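GH86A beta-porphyranase (Bacteroides plebeius, PDB 4AW7) cleaves the sulfated red-algal polysaccharide porphyran at beta-D-galactose-(1->4)-alpha-L-galactose-6-sulfate linkages, releasing mainly disaccharides. Local coordinates at residues 188-200 with 215-229. Numbering follows the deposited sequence.
Sequences MKVIGYAAAYPAW and FIDRAGAYMDGFSVH. With K (potassium ion), chain F; GLA (alpha-D-galactopyranose), chain B.
Strands 189-195 and 225-229 run parallel at 13°, paired from I191 with G225 to A195 with V228, and helix 212-219 on the connection between them makes this one beta-alpha-beta crossover of the (beta/alpha)8-type barrel of the catalytic domain. At the entry end D224 stands in for a strand neighbour: its carboxylate OD2 accepts the V190 N-H through the anti lone pair, 2.8 Å and nearly straight, while its own N-H returns to V190 O in the carbonyl plane. H179 also binds OD2. The K189 side chain crosses that of D224 at about a right angle, touching with CD. Farther along the strand V190 CG1 meets M223 CE. The F215 ring reaches from the helix toward the strand, its CG anti to the backbone N (chi1 -176°), and CE2 comes 3.4 Å from G192 O. Y193 CB lies over one face of that ring, 3.9 Å from its centroid. A leucine in place of F215 would probably lose the aromatic face packed against Y193 CB and let the tyrosine shift. That matters because Y193, after a cis peptide, sends its OH to the potassium ion at 2.9 Å, where Y197 O and Y207 also bind. At Y193-A194 the first strand spends one residue more than its partner; within this detour S227 OG accepts the A194 N-H at 2.9 Å and is hydrogen-bonded to E142. A194 O lies over one face of the H229 ring, whose ND1 is hydrogen-bonded to E146, the inferred proton donor, and lies 3.2 Å from O1 of the bound galactose. The bond from H229 N to A195 O, 2.8 Å, thus helps fix the position at the C-terminal ends of the strands from which this histidine meets acid and sugar.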
# COMPACT_ATOMS: atom_id res chain seq x y z
N MET A 188 6.07 -15.70 12.45
CA MET A 188 5.45 -14.39 12.65
C MET A 188 6.35 -13.33 12.15
O MET A 188 7.53 -13.34 12.42
CB MET A 188 5.24 -14.12 14.14
CG MET A 188 4.29 -15.07 14.76
SD MET A 188 3.89 -14.62 16.46
CE MET A 188 3.25 -12.97 16.16
N LYS A 189 5.79 -12.37 11.46
CA LYS A 189 6.51 -11.20 10.99
C LYS A 189 6.07 -9.99 11.79
O LYS A 189 4.89 -9.78 11.99
CB LYS A 189 6.22 -10.94 9.53
CG LYS A 189 6.58 -12.06 8.59
CD LYS A 189 8.01 -12.41 8.53
CE LYS A 189 8.18 -13.84 7.93
NZ LYS A 189 7.33 -14.04 6.74
N VAL A 190 7.05 -9.22 12.26
CA VAL A 190 6.78 -8.03 13.05
C VAL A 190 6.94 -6.80 12.16
O VAL A 190 7.93 -6.66 11.48
CB VAL A 190 7.67 -7.97 14.32
CG1 VAL A 190 7.28 -6.77 15.14
CG2 VAL A 190 7.55 -9.26 15.12
N ILE A 191 5.92 -5.95 12.14
CA ILE A 191 5.88 -4.78 11.27
C ILE A 191 5.56 -3.54 12.09
O ILE A 191 4.88 -3.64 13.12
CB ILE A 191 4.89 -4.99 10.11
CG1 ILE A 191 3.49 -5.30 10.63
CG2 ILE A 191 5.38 -6.08 9.16
CD1 ILE A 191 2.36 -5.25 9.57
N GLY A 192 6.02 -2.39 11.63
CA GLY A 192 5.68 -1.14 12.30
C GLY A 192 6.00 0.04 11.45
O GLY A 192 6.70 -0.08 10.44
N TYR A 193 5.53 1.23 11.81
CA TYR A 193 4.82 1.57 13.05
C TYR A 193 3.34 1.89 12.88
O TYR A 193 2.76 2.53 13.72
CB TYR A 193 5.55 2.71 13.78
CG TYR A 193 5.58 4.04 13.04
CD1 TYR A 193 4.60 4.99 13.20
CD2 TYR A 193 6.64 4.35 12.18
CE1 TYR A 193 4.64 6.20 12.52
CE2 TYR A 193 6.68 5.54 11.52
CZ TYR A 193 5.68 6.45 11.67
OH TYR A 193 5.73 7.69 10.99
N ALA A 194 2.74 1.43 11.79
CA ALA A 194 1.33 1.66 11.52
C ALA A 194 1.08 3.15 11.40
O ALA A 194 0.15 3.70 12.00
CB ALA A 194 0.41 1.01 12.60
N ALA A 195 1.88 3.80 10.54
CA ALA A 195 1.92 5.27 10.49
C ALA A 195 0.62 5.86 9.95
O ALA A 195 0.20 5.59 8.81
CB ALA A 195 3.06 5.66 9.60
N ALA A 196 0.02 6.73 10.75
CA ALA A 196 -1.23 7.40 10.37
C ALA A 196 -1.09 8.55 9.48
O ALA A 196 -2.03 8.93 8.78
CB ALA A 196 -1.91 7.95 11.63
N TYR A 197 0.04 9.19 9.52
CA TYR A 197 0.17 10.59 8.94
C TYR A 197 1.55 10.65 8.29
O TYR A 197 2.50 11.16 8.89
CB TYR A 197 -0.01 11.71 10.01
CG TYR A 197 0.27 13.14 9.55
CD1 TYR A 197 -0.57 13.75 8.61
CD2 TYR A 197 1.32 13.90 10.09
CE1 TYR A 197 -0.36 15.06 8.21
CE2 TYR A 197 1.54 15.23 9.68
CZ TYR A 197 0.70 15.80 8.74
OH TYR A 197 0.91 17.11 8.29
N PRO A 198 1.72 10.11 7.08
CA PRO A 198 3.07 9.91 6.52
C PRO A 198 3.57 11.18 5.81
O PRO A 198 3.97 11.16 4.63
CB PRO A 198 2.85 8.75 5.57
CG PRO A 198 1.46 8.93 5.08
CD PRO A 198 0.69 9.38 6.31
N ALA A 199 3.54 12.29 6.54
CA ALA A 199 3.92 13.61 6.04
C ALA A 199 5.41 13.82 6.18
O ALA A 199 5.89 14.71 6.91
CB ALA A 199 3.09 14.70 6.76
N TRP A 200 6.20 12.98 5.51
CA TRP A 200 7.65 12.99 5.63
C TRP A 200 8.22 14.39 5.48
O TRP A 200 9.19 14.77 6.19
CB TRP A 200 8.29 12.06 4.61
CG TRP A 200 7.83 10.62 4.62
CD1 TRP A 200 7.97 9.77 3.55
CD2 TRP A 200 7.27 9.81 5.69
NE1 TRP A 200 7.52 8.53 3.87
CE2 TRP A 200 7.10 8.51 5.18
CE3 TRP A 200 6.88 10.05 7.02
CZ2 TRP A 200 6.52 7.48 5.93
CZ3 TRP A 200 6.32 9.02 7.75
CH2 TRP A 200 6.14 7.75 7.20
N PHE A 215 12.21 5.66 13.70
CA PHE A 215 11.73 4.29 13.83
C PHE A 215 12.65 3.30 13.15
O PHE A 215 13.03 2.27 13.74
CB PHE A 215 10.30 4.17 13.28
CG PHE A 215 9.73 2.81 13.47
CD1 PHE A 215 9.25 2.42 14.70
CD2 PHE A 215 9.70 1.88 12.42
CE1 PHE A 215 8.80 1.13 14.91
CE2 PHE A 215 9.23 0.60 12.64
CZ PHE A 215 8.79 0.22 13.89
N ILE A 216 13.01 3.59 11.90
CA ILE A 216 13.91 2.72 11.18
C ILE A 216 15.25 2.58 11.90
O ILE A 216 15.79 1.48 12.02
CB ILE A 216 14.06 3.16 9.71
CG1 ILE A 216 12.71 3.00 8.97
CG2 ILE A 216 15.15 2.35 9.00
CD1 ILE A 216 12.67 3.61 7.58
N ASP A 217 15.78 3.69 12.40
CA ASP A 217 17.08 3.66 13.09
C ASP A 217 17.03 2.88 14.40
O ASP A 217 17.94 2.14 14.72
CB ASP A 217 17.55 5.10 13.36
CG ASP A 217 17.99 5.82 12.12
OD1 ASP A 217 18.34 5.16 11.10
OD2 ASP A 217 18.03 7.07 12.17
N ARG A 218 15.98 3.07 15.18
CA ARG A 218 15.94 2.62 16.56
C ARG A 218 15.24 1.27 16.74
O ARG A 218 15.59 0.50 17.62
CB ARG A 218 15.26 3.70 17.42
CG ARG A 218 15.24 3.53 18.91
CD ARG A 218 14.89 4.88 19.56
NE ARG A 218 14.79 4.75 21.00
CZ ARG A 218 15.19 5.67 21.86
NH1 ARG A 218 15.72 6.81 21.44
NH2 ARG A 218 15.04 5.46 23.16
N ALA A 219 14.25 0.94 15.92
CA ALA A 219 13.59 -0.36 15.90
C ALA A 219 13.75 -1.16 14.61
O ALA A 219 13.44 -2.36 14.61
CB ALA A 219 12.09 -0.19 16.21
N GLY A 220 14.22 -0.54 13.53
CA GLY A 220 14.16 -1.20 12.24
C GLY A 220 14.94 -2.47 12.11
O GLY A 220 14.52 -3.35 11.38
N ALA A 221 16.04 -2.60 12.83
CA ALA A 221 16.81 -3.84 12.79
C ALA A 221 15.99 -5.04 13.26
O ALA A 221 16.29 -6.16 12.88
CB ALA A 221 18.08 -3.71 13.64
N TYR A 222 15.01 -4.81 14.12
CA TYR A 222 14.19 -5.82 14.76
C TYR A 222 12.84 -6.03 14.06
O TYR A 222 12.08 -6.87 14.48
CB TYR A 222 13.92 -5.44 16.21
CG TYR A 222 15.19 -5.11 16.96
CD1 TYR A 222 16.06 -6.11 17.38
CD2 TYR A 222 15.55 -3.79 17.20
CE1 TYR A 222 17.24 -5.80 18.06
CE2 TYR A 222 16.72 -3.47 17.88
CZ TYR A 222 17.57 -4.48 18.29
OH TYR A 222 18.74 -4.18 18.97
N MET A 223 12.59 -5.26 13.00
CA MET A 223 11.36 -5.39 12.22
C MET A 223 11.59 -6.23 10.99
O MET A 223 12.63 -6.16 10.34
CB MET A 223 10.89 -4.01 11.73
CG MET A 223 10.49 -3.02 12.86
SD MET A 223 9.11 -3.57 13.87
CE MET A 223 9.97 -4.14 15.39
N ASP A 224 10.57 -7.01 10.61
CA ASP A 224 10.56 -7.67 9.31
C ASP A 224 10.12 -6.74 8.18
O ASP A 224 10.50 -6.93 7.02
CB ASP A 224 9.68 -8.89 9.38
CG ASP A 224 10.21 -9.89 10.38
OD1 ASP A 224 11.30 -10.42 10.09
OD2 ASP A 224 9.58 -10.13 11.41
N GLY A 225 9.31 -5.73 8.50
CA GLY A 225 8.86 -4.77 7.49
C GLY A 225 8.26 -3.53 8.09
O GLY A 225 8.15 -3.44 9.30
N PHE A 226 7.95 -2.60 7.21
CA PHE A 226 7.51 -1.26 7.62
C PHE A 226 6.11 -1.03 7.13
O PHE A 226 5.78 -1.32 5.98
CB PHE A 226 8.48 -0.20 7.10
CG PHE A 226 9.87 -0.41 7.66
CD1 PHE A 226 10.10 -0.28 9.02
CD2 PHE A 226 10.93 -0.74 6.84
CE1 PHE A 226 11.35 -0.52 9.56
CE2 PHE A 226 12.19 -0.99 7.39
CZ PHE A 226 12.39 -0.88 8.74
N SER A 227 5.28 -0.46 8.01
CA SER A 227 3.87 -0.29 7.74
C SER A 227 3.41 1.15 7.86
O SER A 227 3.82 1.89 8.76
CB SER A 227 3.03 -1.19 8.64
OG SER A 227 3.11 -0.88 10.00
N VAL A 228 2.52 1.52 6.93
CA VAL A 228 1.93 2.83 6.84
C VAL A 228 0.47 2.69 6.43
O VAL A 228 0.06 1.68 5.86
CB VAL A 228 2.67 3.75 5.89
CG1 VAL A 228 4.20 3.86 6.19
CG2 VAL A 228 2.42 3.38 4.54
N HIS A 229 -0.30 3.73 6.72
CA HIS A 229 -1.68 3.87 6.29
C HIS A 229 -1.75 4.92 5.20
O HIS A 229 -1.09 5.98 5.32
CB HIS A 229 -2.54 4.30 7.47
CG HIS A 229 -2.58 3.29 8.56
ND1 HIS A 229 -3.10 3.55 9.82
CD2 HIS A 229 -2.13 2.01 8.58
CE1 HIS A 229 -2.99 2.43 10.53
NE2 HIS A 229 -2.41 1.49 9.81
K K F . 3.20 9.02 11.00
C1 GLA B . -6.68 5.28 11.03
C2 GLA B . -7.24 4.41 12.16
C3 GLA B . -8.61 3.86 11.80
C4 GLA B . -9.51 4.91 11.21
C5 GLA B . -8.80 5.58 10.02
C6 GLA B . -9.83 6.45 9.21
O1 GLA B . -6.12 4.62 9.97
O2 GLA B . -6.29 3.36 12.50
O3 GLA B . -9.30 3.40 12.93
O4 GLA B . -9.85 5.88 12.21
O5 GLA B . -7.61 6.27 10.61
O6 GLA B . -10.42 5.59 8.14